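Local structure of guanidinopropionase (Pseudomonas aeruginosa, 3NIQ) at residues Q36-V42 / T117-G123; L223-R227 / G271-L275; D125-L130 / Y163-F169. The protein catalyses the manganese-dependent hydrolysis of 3-guanidinopropanoate to beta-alanine and urea, working as a homohexamer of the arginase family with two manganese ions per subunit. One frame throughout, in Å; residues are numbered along the deposited sequence.

Contact 1. Residues Q36-V42 / T117-G123; sequences QVGLIGV and TLPLSVG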
ATOM      1  N   GLN A  36      20.372  33.641  -4.403  1.00 22.43           N
ATOM      2  CA  GLN A  36      20.196  33.953  -5.820  1.00 22.49           C
ATOM      3  C   GLN A  36      19.109  33.088  -6.447  1.00 22.15           C
ATOM      4  O   GLN A  36      18.419  33.518  -7.382  1.00 22.73           O
ATOM      5  CB  GLN A  36      21.511  33.795  -6.588  1.00 21.78           C
ATOM      6  CG  GLN A  36      22.577  34.832  -6.196  1.00 23.02           C
ATOM      7  CD  GLN A  36      23.909  34.469  -6.796  1.00 22.75           C
ATOM      8  OE1 GLN A  36      24.642  33.673  -6.235  1.00 24.72           O
ATOM      9  NE2 GLN A  36      24.196  34.993  -7.975  1.00 27.35           N
ATOM     10  N   VAL A  37      18.959  31.871  -5.919  1.00 21.28           N
ATOM     11  CA  VAL A  37      17.851  30.984  -6.294  1.00 19.71           C
ATOM     12  C   VAL A  37      17.216  30.491  -4.987  1.00 20.24           C
ATOM     13  O   VAL A  37      17.889  29.870  -4.153  1.00 19.09           O
ATOM     14  CB  VAL A  37      18.330  29.794  -7.167  1.00 19.46           C
ATOM     15  CG1 VAL A  37      17.193  28.788  -7.439  1.00 19.47           C
ATOM     16  CG2 VAL A  37      18.937  30.284  -8.480  1.00 18.10           C
ATOM     17  N   GLY A  38      15.929  30.768  -4.815  1.00 19.63           N
ATOM     18  CA  GLY A  38      15.177  30.331  -3.629  1.00 19.31           C
ATOM     19  C   GLY A  38      14.313  29.120  -3.904  1.00 19.36           C
ATOM     20  O   GLY A  38      13.547  29.116  -4.869  1.00 18.95           O
ATOM     21  N   LEU A  39      14.448  28.094  -3.070  1.00 19.65           N
ATOM     22  CA  LEU A  39      13.652  26.880  -3.181  1.00 20.24           C
ATOM     23  C   LEU A  39      12.483  27.005  -2.239  1.00 18.84           C
ATOM     24  O   LEU A  39      12.653  27.138  -1.031  1.00 18.52           O
ATOM     25  CB  LEU A  39      14.469  25.613  -2.871  1.00 20.58           C
ATOM     26  CG  LEU A  39      15.857  25.498  -3.512  1.00 23.10           C
ATOM     27  CD1 LEU A  39      16.491  24.116  -3.214  1.00 23.21           C
ATOM     28  CD2 LEU A  39      15.848  25.777  -5.019  1.00 18.45           C
ATOM     29  N   ILE A  40      11.289  27.027  -2.813  1.00 17.61           N
ATOM     30  CA  ILE A  40      10.107  27.410  -2.057  1.00 17.22           C
ATOM     31  C   ILE A  40       9.006  26.385  -2.192  1.00 17.10           C
ATOM     32  O   ILE A  40       8.706  25.917  -3.299  1.00 17.62           O
ATOM     33  CB  ILE A  40       9.554  28.783  -2.550  1.00 16.74           C
ATOM     34  CG1 ILE A  40      10.632  29.878  -2.452  1.00 17.15           C
ATOM     35  CG2 ILE A  40       8.316  29.186  -1.715  1.00 16.19           C
ATOM     36  CD1 ILE A  40      10.503  30.973  -3.605  1.00 16.21           C
ATOM     37  N   GLY A  41       8.369  26.062  -1.075  1.00 17.15           N
ATOM     38  CA  GLY A  41       7.198  25.218  -1.117  1.00 17.00           C
ATOM     39  C   GLY A  41       5.920  26.042  -1.145  1.00 17.33           C
ATOM     40  O   GLY A  41       5.826  27.070  -0.476  1.00 18.06           O
ATOM     41  N   VAL A  42       4.925  25.606  -1.923  1.00 16.30           N
ATOM     42  CA  VAL A  42       3.610  26.239  -1.855  1.00 17.28           C
ATOM     43  C   VAL A  42       2.532  25.190  -1.580  1.00 17.77           C
ATOM     44  O   VAL A  42       1.900  24.653  -2.512  1.00 18.13           O
ATOM     45  CB  VAL A  42       3.287  27.014  -3.100  1.00 17.92           C
ATOM     46  CG1 VAL A  42       2.044  27.855  -2.835  1.00 19.93           C
ATOM     47  CG2 VAL A  42       4.490  27.885  -3.513  1.00 19.08           C
ATOM     48  N   THR A 117      15.708  37.534  -6.358  1.00 23.95           N
ATOM     49  CA  THR A 117      15.906  36.081  -6.225  1.00 22.70           C
ATOM     50  C   THR A 117      15.025  35.318  -7.234  1.00 22.02           C
ATOM     51  O   THR A 117      13.850  35.648  -7.403  1.00 21.42           O
ATOM     52  CB  THR A 117      15.612  35.654  -4.762  1.00 22.82           C
ATOM     53  OG1 THR A 117      16.406  36.451  -3.874  1.00 22.51           O
ATOM     54  CG2 THR A 117      15.925  34.179  -4.508  1.00 21.43           C
ATOM     55  N   LEU A 118      15.592  34.328  -7.920  1.00 21.20           N
ATOM     56  CA  LEU A 118      14.812  33.488  -8.823  1.00 20.87           C
ATOM     57  C   LEU A 118      14.151  32.358  -8.036  1.00 20.02           C
ATOM     58  O   LEU A 118      14.832  31.648  -7.320  1.00 19.80           O
ATOM     59  CB  LEU A 118      15.681  32.888  -9.931  1.00 21.52           C
ATOM     60  CG  LEU A 118      16.525  33.835 -10.793  1.00 22.59           C
ATOM     61  CD1 LEU A 118      17.144  33.071 -11.944  1.00 24.11           C
ATOM     62  CD2 LEU A 118      15.685  34.997 -11.310  1.00 24.71           C
ATOM     63  N   PRO A 119      12.820  32.209  -8.166  1.00 18.98           N
ATOM     64  CA  PRO A 119      12.107  31.183  -7.418  1.00 17.67           C
ATOM     65  C   PRO A 119      12.045  29.828  -8.128  1.00 18.01           C
ATOM     66  O   PRO A 119      11.720  29.735  -9.309  1.00 18.41           O
ATOM     67  CB  PRO A 119      10.699  31.772  -7.269  1.00 17.33           C
ATOM     68  CG  PRO A 119      10.520  32.541  -8.591  1.00 17.93           C
ATOM     69  CD  PRO A 119      11.900  33.093  -8.916  1.00 19.12           C
ATOM     70  N   LEU A 120      12.342  28.774  -7.381  1.00 17.38           N
ATOM     71  CA  LEU A 120      12.154  27.428  -7.864  1.00 17.77           C
ATOM     72  C   LEU A 120      11.190  26.787  -6.871  1.00 18.45           C
ATOM     73  O   LEU A 120      11.560  26.537  -5.733  1.00 19.11           O
ATOM     74  CB  LEU A 120      13.486  26.666  -7.927  1.00 16.47           C
ATOM     75  CG  LEU A 120      13.331  25.170  -8.287  1.00 18.48           C
ATOM     76  CD1 LEU A 120      12.430  24.942  -9.501  1.00 17.62           C
ATOM     77  CD2 LEU A 120      14.689  24.538  -8.557  1.00 19.03           C
ATOM     78  N   SER A 121       9.947  26.583  -7.299  1.00 18.01           N
ATOM     79  CA  SER A 121       8.846  26.344  -6.362  1.00 17.34           C
ATOM     80  C   SER A 121       8.253  24.959  -6.534  1.00 16.45           C
ATOM     81  O   SER A 121       8.238  24.405  -7.650  1.00 17.23           O
ATOM     82  CB  SER A 121       7.737  27.392  -6.558  1.00 16.37           C
ATOM     83  OG  SER A 121       8.250  28.703  -6.375  1.00 18.64           O
ATOM     84  N   VAL A 122       7.779  24.403  -5.425  1.00 15.37           N
ATOM     85  CA  VAL A 122       7.108  23.092  -5.432  1.00 13.54           C
ATOM     86  C   VAL A 122       5.693  23.293  -4.919  1.00 14.69           C
ATOM     87  O   VAL A 122       5.515  23.844  -3.851  1.00 14.98           O
ATOM     88  CB  VAL A 122       7.845  22.070  -4.547  1.00 14.42           C
ATOM     89  CG1 VAL A 122       7.152  20.695  -4.579  1.00 13.77           C
ATOM     90  CG2 VAL A 122       9.320  21.933  -4.996  1.00 16.25           C
ATOM     91  N   GLY A 123       4.690  22.882  -5.701  1.00 14.49           N
ATOM     92  CA  GLY A 123       3.294  22.967  -5.263  1.00 16.83           C
ATOM     93  C   GLY A 123       2.922  21.717  -4.472  1.00 16.74           C
ATOM     94  O   GLY A 123       3.776  20.846  -4.258  1.00 16.50           O
TER
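L120 lays its CB against the end of L39, 3.9 Å from L39 CD2, and also meets V37, whose CG1 lies 4.3 Å from L120 CB. These three side chains share one face of the sheet with L118 and V122, and helix 294-317 covers it: L39 and V122 pack on M303, L120 on L307 and L310. The other face carries I40, V42, P119 and S121. There I40 CD1 touches P119 CB at 3.8 Å, while I40 and V42 reach F108, I105 and Y109 of helix 98-114. S121 OG is hydrogen-bonded to Y109 OH.

Between the two layers the backbones run parallel in register, V37 beside L118 and I40 beside S121, with the segment axes 4.6 Å apart at closest and inclined by 25°. The ladder alternates in the parallel manner. L118 N gives to Q36 O at 3.0 Å and G38 N to L118 O at 2.9 Å; L120 N to G38 O at 2.8 Å and I40 N to L120 O at 3.0 Å come next; V122 N to I40 O at 2.8 Å and V42 N to V122 O at 2.7 Å finish it. P119, which has no NH, falls between L118 and L120, whose NH groups serve this ladder, so the bonds to 36-42 lose nothing by it. G38 has no side chain, and T117 CG2 comes within 3.4 Å of G38 N.

On its other edge strand 37-42 pairs with 85-90. Buried parallel strands with helices on both faces are the hallmark of the three-layer alpha/beta/alpha fold of the arginase family.

Contact 2. Residues L223-R227 / G271-L275; sequences LAEAR and GLRGL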
ATOM      1  N   LEU A 223      11.670  20.023 -28.849  1.00 24.29           N
ATOM      2  CA  LEU A 223      12.515  20.943 -28.173  1.00 26.16           C
ATOM      3  C   LEU A 223      12.810  22.141 -29.047  1.00 26.16           C
ATOM      4  O   LEU A 223      12.722  23.259 -28.616  1.00 24.64           O
ATOM      5  CB  LEU A 223      13.786  20.213 -27.855  1.00 26.65           C
ATOM      6  CG  LEU A 223      14.951  20.872 -27.200  1.00 29.87           C
ATOM      7  CD1 LEU A 223      14.662  21.367 -25.840  1.00 27.34           C
ATOM      8  CD2 LEU A 223      16.102  19.931 -27.235  1.00 30.21           C
ATOM      9  N   ALA A 224      13.087  21.869 -30.306  1.00 26.62           N
ATOM     10  CA  ALA A 224      13.380  22.902 -31.253  1.00 27.20           C
ATOM     11  C   ALA A 224      12.192  23.840 -31.398  1.00 26.61           C
ATOM     12  O   ALA A 224      12.325  25.031 -31.398  1.00 26.87           O
ATOM     13  CB  ALA A 224      13.719  22.304 -32.544  1.00 27.67           C
ATOM     14  N   GLU A 225      11.025  23.268 -31.459  1.00 25.86           N
ATOM     15  CA  GLU A 225       9.806  24.066 -31.561  1.00 25.33           C
ATOM     16  C   GLU A 225       9.598  24.869 -30.282  1.00 25.29           C
ATOM     17  O   GLU A 225       9.252  26.056 -30.334  1.00 25.45           O
ATOM     18  CB  GLU A 225       8.590  23.187 -31.877  1.00 25.49           C
ATOM     19  CG  GLU A 225       7.279  23.961 -32.000  1.00 24.76           C
ATOM     20  CD  GLU A 225       7.240  24.877 -33.221  1.00 29.24           C
ATOM     21  OE1 GLU A 225       8.261  24.954 -33.958  1.00 28.50           O
ATOM     22  OE2 GLU A 225       6.185  25.522 -33.432  1.00 26.74           O
ATOM     23  N   ALA A 226       9.826  24.237 -29.129  1.00 25.05           N
ATOM     24  CA  ALA A 226       9.672  24.955 -27.861  1.00 24.06           C
ATOM     25  C   ALA A 226      10.622  26.148 -27.774  1.00 23.45           C
ATOM     26  O   ALA A 226      10.213  27.230 -27.368  1.00 22.03           O
ATOM     27  CB  ALA A 226       9.871  24.024 -26.672  1.00 23.39           C
ATOM     28  N   ARG A 227      11.889  25.946 -28.140  1.00 23.51           N
ATOM     29  CA  ARG A 227      12.887  27.026 -28.025  1.00 25.35           C
ATOM     30  C   ARG A 227      12.599  28.140 -29.025  1.00 25.61           C
ATOM     31  O   ARG A 227      12.825  29.315 -28.736  1.00 24.44           O
ATOM     32  CB  ARG A 227      14.310  26.508 -28.228  1.00 25.78           C
ATOM     33  CG  ARG A 227      14.772  25.537 -27.159  1.00 26.72           C
ATOM     34  CD  ARG A 227      16.211  25.115 -27.418  1.00 29.63           C
ATOM     35  NE  ARG A 227      17.115  26.257 -27.323  1.00 32.80           N
ATOM     36  CZ  ARG A 227      17.866  26.554 -26.260  1.00 33.10           C
ATOM     37  NH1 ARG A 227      17.854  25.791 -25.172  1.00 26.39           N
ATOM     38  NH2 ARG A 227      18.648  27.627 -26.291  1.00 33.38           N
ATOM     39  N   GLY A 271      17.357  20.205 -22.490  1.00 21.47           N
ATOM     40  CA  GLY A 271      17.440  20.964 -23.746  1.00 22.51           C
ATOM     41  C   GLY A 271      16.987  22.416 -23.641  1.00 23.88           C
ATOM     42  O   GLY A 271      17.077  23.180 -24.618  1.00 24.64           O
ATOM     43  N   LEU A 272      16.526  22.813 -22.454  1.00 23.26           N
ATOM     44  CA  LEU A 272      16.164  24.203 -22.191  1.00 23.29           C
ATOM     45  C   LEU A 272      17.363  25.040 -21.734  1.00 24.18           C
ATOM     46  O   LEU A 272      17.229  26.235 -21.444  1.00 22.65           O
ATOM     47  CB  LEU A 272      15.034  24.285 -21.166  1.00 22.35           C
ATOM     48  CG  LEU A 272      13.731  23.615 -21.601  1.00 22.57           C
ATOM     49  CD1 LEU A 272      12.641  23.774 -20.544  1.00 19.34           C
ATOM     50  CD2 LEU A 272      13.245  24.166 -22.917  1.00 19.35           C
ATOM     51  N   ARG A 273      18.531  24.403 -21.653  1.00 24.09           N
ATOM     52  CA  ARG A 273      19.724  25.075 -21.185  1.00 24.98           C
ATOM     53  C   ARG A 273      20.054  26.281 -22.083  1.00 25.57           C
ATOM     54  O   ARG A 273      19.874  26.227 -23.309  1.00 24.16           O
ATOM     55  CB  ARG A 273      20.898  24.101 -21.189  1.00 25.86           C
ATOM     56  CG  ARG A 273      22.122  24.645 -20.479  1.00 27.88           C
ATOM     57  CD  ARG A 273      23.327  23.780 -20.769  1.00 28.53           C
ATOM     58  NE  ARG A 273      24.464  24.212 -19.964  1.00 28.95           N
ATOM     59  CZ  ARG A 273      25.577  23.501 -19.825  1.00 29.85           C
ATOM     60  NH1 ARG A 273      25.686  22.340 -20.454  1.00 27.48           N
ATOM     61  NH2 ARG A 273      26.572  23.955 -19.065  1.00 27.09           N
ATOM     62  N   GLY A 274      20.493  27.374 -21.465  1.00 25.73           N
ATOM     63  CA  GLY A 274      20.832  28.589 -22.222  1.00 27.12           C
ATOM     64  C   GLY A 274      19.730  29.643 -22.330  1.00 27.04           C
ATOM     65  O   GLY A 274      20.009  30.815 -22.566  1.00 27.43           O
ATOM     66  N   LEU A 275      18.480  29.236 -22.155  1.00 25.81           N
ATOM     67  CA  LEU A 275      17.383  30.179 -22.206  1.00 25.94           C
ATOM     68  C   LEU A 275      17.465  31.163 -21.048  1.00 25.75           C
ATOM     69  O   LEU A 275      18.127  30.903 -20.039  1.00 25.87           O
ATOM     70  CB  LEU A 275      16.038  29.429 -22.161  1.00 26.32           C
ATOM     71  CG  LEU A 275      15.756  28.556 -23.397  1.00 25.95           C
ATOM     72  CD1 LEU A 275      14.483  27.762 -23.234  1.00 27.84           C
ATOM     73  CD2 LEU A 275      15.682  29.363 -24.664  1.00 28.12           C
TER
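R227 has the most surface covered here. It extends from helix 211-230 to the loop 271-275, where NH1 gives two hydrogen bonds to backbone carbonyls: R227 NH1 to G271 O and R227 NH1 to R273 O, both 2.8 Å. The two oxygens lie near the plane of the guanidinium, and L275 covers one of its faces, with L275 CD2 3.8 Å from R227 NH2. R273 O belongs to a type II beta turn from L272 to L275, with G274 at its third position, on the route from helix 262-270 into strand 277-283; G271 O comes just before the turn. In the alpha/beta/alpha fold, the contact thus ties one outer helix to the connection entering a core strand. G271 is the next most covered residue. L223 CD1 lies 3.3 Å from G271 O, and a CB on G271 would run into that methyl. L223 CD1 also approaches L272 CD2 at 4.3 Å; L272 itself packs on L309 of helix 294-317.

Contact 3. Residues D125-L130 / Y163-F169; sequences DHLVTL and YTHGTPF. With MN (manganese (II) ion), chain D.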
ATOM      1  N   ASP A 125      -1.204  22.507  -6.091  1.00 17.14           N
ATOM      2  CA  ASP A 125      -1.789  22.324  -7.401  1.00 17.40           C
ATOM      3  C   ASP A 125      -1.414  23.497  -8.309  1.00 17.23           C
ATOM      4  O   ASP A 125      -0.755  24.441  -7.863  1.00 18.35           O
ATOM      5  CB  ASP A 125      -3.309  22.125  -7.294  1.00 18.23           C
ATOM      6  CG  ASP A 125      -4.061  23.415  -6.893  1.00 18.93           C
ATOM      7  OD1 ASP A 125      -3.581  24.534  -7.149  1.00 21.83           O
ATOM      8  OD2 ASP A 125      -5.153  23.296  -6.316  1.00 20.94           O
ATOM      9  N   HIS A 126      -1.835  23.462  -9.568  1.00 17.68           N
ATOM     10  CA  HIS A 126      -1.298  24.412 -10.552  1.00 18.88           C
ATOM     11  C   HIS A 126      -1.799  25.851 -10.352  1.00 19.23           C
ATOM     12  O   HIS A 126      -1.230  26.793 -10.915  1.00 20.04           O
ATOM     13  CB  HIS A 126      -1.583  23.957 -11.985  1.00 17.98           C
ATOM     14  CG  HIS A 126      -0.403  24.097 -12.886  1.00 20.62           C
ATOM     15  ND1 HIS A 126      -0.094  23.171 -13.859  1.00 17.59           N
ATOM     16  CD2 HIS A 126       0.594  25.016 -12.903  1.00 17.71           C
ATOM     17  CE1 HIS A 126       1.025  23.533 -14.465  1.00 21.04           C
ATOM     18  NE2 HIS A 126       1.469  24.642 -13.895  1.00 18.85           N
ATOM     19  N   LEU A 127      -2.822  26.034  -9.525  1.00 18.13           N
ATOM     20  CA  LEU A 127      -3.289  27.402  -9.246  1.00 18.61           C
ATOM     21  C   LEU A 127      -2.200  28.215  -8.556  1.00 18.63           C
ATOM     22  O   LEU A 127      -2.154  29.443  -8.673  1.00 19.11           O
ATOM     23  CB  LEU A 127      -4.622  27.417  -8.461  1.00 18.10           C
ATOM     24  CG  LEU A 127      -5.183  28.815  -8.170  1.00 19.24           C
ATOM     25  CD1 LEU A 127      -5.468  29.576  -9.479  1.00 21.28           C
ATOM     26  CD2 LEU A 127      -6.463  28.758  -7.280  1.00 19.41           C
ATOM     27  N   VAL A 128      -1.282  27.528  -7.879  1.00 19.05           N
ATOM     28  CA  VAL A 128      -0.169  28.209  -7.229  1.00 19.87           C
ATOM     29  C   VAL A 128       0.667  29.058  -8.200  1.00 20.22           C
ATOM     30  O   VAL A 128       1.281  30.066  -7.801  1.00 19.66           O
ATOM     31  CB  VAL A 128       0.762  27.221  -6.487  1.00 20.62           C
ATOM     32  CG1 VAL A 128       1.145  26.057  -7.379  1.00 25.21           C
ATOM     33  CG2 VAL A 128       2.036  27.944  -6.087  1.00 24.66           C
ATOM     34  N   THR A 129       0.691  28.669  -9.472  1.00 19.84           N
ATOM     35  CA  THR A 129       1.508  29.396 -10.451  1.00 19.03           C
ATOM     36  C   THR A 129       0.963  30.809 -10.726  1.00 18.50           C
ATOM     37  O   THR A 129       1.738  31.740 -11.005  1.00 17.24           O
ATOM     38  CB  THR A 129       1.670  28.593 -11.768  1.00 20.05           C
ATOM     39  OG1 THR A 129       2.159  27.284 -11.455  1.00 20.41           O
ATOM     40  CG2 THR A 129       2.675  29.268 -12.712  1.00 20.09           C
ATOM     41  N   LEU A 130      -0.352  30.974 -10.623  1.00 18.13           N
ATOM     42  CA  LEU A 130      -0.959  32.293 -10.805  1.00 19.22           C
ATOM     43  C   LEU A 130      -0.401  33.399  -9.890  1.00 19.29           C
ATOM     44  O   LEU A 130       0.101  34.397 -10.397  1.00 17.66           O
ATOM     45  CB  LEU A 130      -2.487  32.241 -10.693  1.00 19.45           C
ATOM     46  CG  LEU A 130      -3.210  33.587 -10.851  1.00 20.60           C
ATOM     47  CD1 LEU A 130      -2.845  34.251 -12.157  1.00 19.35           C
ATOM     48  CD2 LEU A 130      -4.731  33.392 -10.744  1.00 17.87           C
ATOM     49  N   TYR A 163     -11.026  30.932 -10.400  1.00 25.01           N
ATOM     50  CA  TYR A 163      -9.747  30.470  -9.884  1.00 24.23           C
ATOM     51  C   TYR A 163      -9.778  29.005  -9.477  1.00 23.53           C
ATOM     52  O   TYR A 163     -10.315  28.663  -8.432  1.00 23.43           O
ATOM     53  CB  TYR A 163      -9.322  31.329  -8.698  1.00 24.46           C
ATOM     54  CG  TYR A 163      -9.257  32.797  -9.038  1.00 25.60           C
ATOM     55  CD1 TYR A 163      -8.415  33.248 -10.056  1.00 23.64           C
ATOM     56  CD2 TYR A 163     -10.039  33.739  -8.345  1.00 28.12           C
ATOM     57  CE1 TYR A 163      -8.338  34.579 -10.378  1.00 25.58           C
ATOM     58  CE2 TYR A 163      -9.963  35.107  -8.668  1.00 29.50           C
ATOM     59  CZ  TYR A 163      -9.105  35.505  -9.690  1.00 29.83           C
ATOM     60  OH  TYR A 163      -9.002  36.828 -10.046  1.00 32.85           O
ATOM     61  N   THR A 164      -9.222  28.145 -10.328  1.00 22.64           N
ATOM     62  CA  THR A 164      -9.036  26.731  -9.996  1.00 22.57           C
ATOM     63  C   THR A 164      -7.706  26.336 -10.605  1.00 23.03           C
ATOM     64  O   THR A 164      -7.121  27.097 -11.381  1.00 21.39           O
ATOM     65  CB  THR A 164     -10.109  25.816 -10.626  1.00 23.54           C
ATOM     66  OG1 THR A 164      -9.874  25.735 -12.032  1.00 23.56           O
ATOM     67  CG2 THR A 164     -11.539  26.342 -10.364  1.00 23.83           C
ATOM     68  N   HIS A 165      -7.232  25.144 -10.267  1.00 22.80           N
ATOM     69  CA  HIS A 165      -5.999  24.644 -10.860  1.00 23.25           C
ATOM     70  C   HIS A 165      -6.136  24.472 -12.381  1.00 23.31           C
ATOM     71  O   HIS A 165      -5.151  24.254 -13.068  1.00 22.45           O
ATOM     72  CB  HIS A 165      -5.547  23.343 -10.177  1.00 22.52           C
ATOM     73  CG  HIS A 165      -6.474  22.184 -10.381  1.00 25.11           C
ATOM     74  ND1 HIS A 165      -6.079  20.874 -10.186  1.00 26.20           N
ATOM     75  CD2 HIS A 165      -7.778  22.135 -10.751  1.00 25.80           C
ATOM     76  CE1 HIS A 165      -7.104  20.072 -10.423  1.00 26.56           C
ATOM     77  NE2 HIS A 165      -8.144  20.813 -10.775  1.00 26.03           N
ATOM     78  N   GLY A 166      -7.359  24.595 -12.893  1.00 23.85           N
ATOM     79  CA  GLY A 166      -7.603  24.499 -14.329  1.00 23.59           C
ATOM     80  C   GLY A 166      -7.754  25.840 -15.040  1.00 24.14           C
ATOM     81  O   GLY A 166      -7.957  25.866 -16.243  1.00 24.56           O
ATOM     82  N   THR A 167      -7.642  26.957 -14.313  1.00 23.95           N
ATOM     83  CA  THR A 167      -7.752  28.293 -14.948  1.00 23.83           C
ATOM     84  C   THR A 167      -6.500  29.195 -14.936  1.00 22.75           C
ATOM     85  O   THR A 167      -6.541  30.300 -15.486  1.00 23.35           O
ATOM     86  CB  THR A 167      -8.865  29.142 -14.310  1.00 23.93           C
ATOM     87  OG1 THR A 167      -8.539  29.391 -12.942  1.00 25.75           O
ATOM     88  CG2 THR A 167     -10.243  28.461 -14.434  1.00 23.73           C
ATOM     89  N   PRO A 168      -5.392  28.752 -14.321  1.00 22.02           N
ATOM     90  CA  PRO A 168      -4.401  29.794 -13.988  1.00 20.37           C
ATOM     91  C   PRO A 168      -3.801  30.523 -15.200  1.00 19.80           C
ATOM     92  O   PRO A 168      -3.510  31.721 -15.116  1.00 20.29           O
ATOM     93  CB  PRO A 168      -3.325  29.021 -13.235  1.00 19.17           C
ATOM     94  CG  PRO A 168      -3.406  27.614 -13.789  1.00 20.40           C
ATOM     95  CD  PRO A 168      -4.892  27.400 -14.001  1.00 22.10           C
ATOM     96  N   PHE A 169      -3.579  29.823 -16.303  1.00 19.10           N
ATOM     97  CA  PHE A 169      -2.890  30.456 -17.417  1.00 19.49           C
ATOM     98  C   PHE A 169      -3.820  31.306 -18.258  1.00 21.09           C
ATOM     99  O   PHE A 169      -3.368  32.218 -18.955  1.00 21.37           O
ATOM    100  CB  PHE A 169      -2.094  29.416 -18.219  1.00 19.40           C
ATOM    101  CG  PHE A 169      -1.040  28.766 -17.391  1.00 20.54           C
ATOM    102  CD1 PHE A 169      -1.031  27.388 -17.190  1.00 20.46           C
ATOM    103  CD2 PHE A 169      -0.113  29.560 -16.704  1.00 18.38           C
ATOM    104  CE1 PHE A 169      -0.077  26.798 -16.349  1.00 23.65           C
ATOM    105  CE2 PHE A 169       0.832  28.991 -15.865  1.00 20.21           C
ATOM    106  CZ  PHE A 169       0.851  27.592 -15.683  1.00 20.15           C
TER
HETATM  107 MN    MN D1601      -1.604  21.689 -14.534  1.00 24.47          MN
HETATM  108  O   HOH W   1      -3.681  20.515 -14.945  1.00 24.87           O
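From D125 the chain makes an Asx turn, L127 N to D125 OD1 at 2.9 Å, and passes through a 3-10 segment into helix 129-136; facing it, 163-169 makes a type I beta turn from T164 to T167, then enters helix 168-174. The backbones come close, L127 CA and H165 CA being 4.2 Å apart. Together they lie at the binuclear manganese site of the arginase fold, one of whose ligands is H126. Apolar contacts join the pieces: P168 CB lies 4.2 Å from L130 CB and 4.4 Å from L127 CD1, while L130 CD2 meets Y163 CD1 at 3.8 Å. H165 packs its CB 3.6 Å from D125 CG, with H165 NE2 hydrogen-bonded to T49 and H165 ND1 to E284. F169 directs its edge at the face of the H126 imidazole in a T-shaped stack. H126 NE2 is hydrogen-bonded to S238 OG, and on the same ring H126 ND1 holds the manganese at 2.2 Å, with D148, D152, D240 and the water completing its shell.

How the contacts relate
Contacts 1 and 3 follow each other along the chain: strand 118-123 leads directly into the segment 125-130, and their centres lie 17 Å apart. They also touch in space, with V42 CG1 3.3 Å from V128 CG2. The side chain of H126 in contact 3 binds one manganese and lies about 5 Å from the other; G123, ending contact 1 three residues before H126, is about 11 Å from a manganese. Contact 2 stands apart, with its centre 21 Å from that of contact 1 and 24 Å from that of contact 3, away from the metal site.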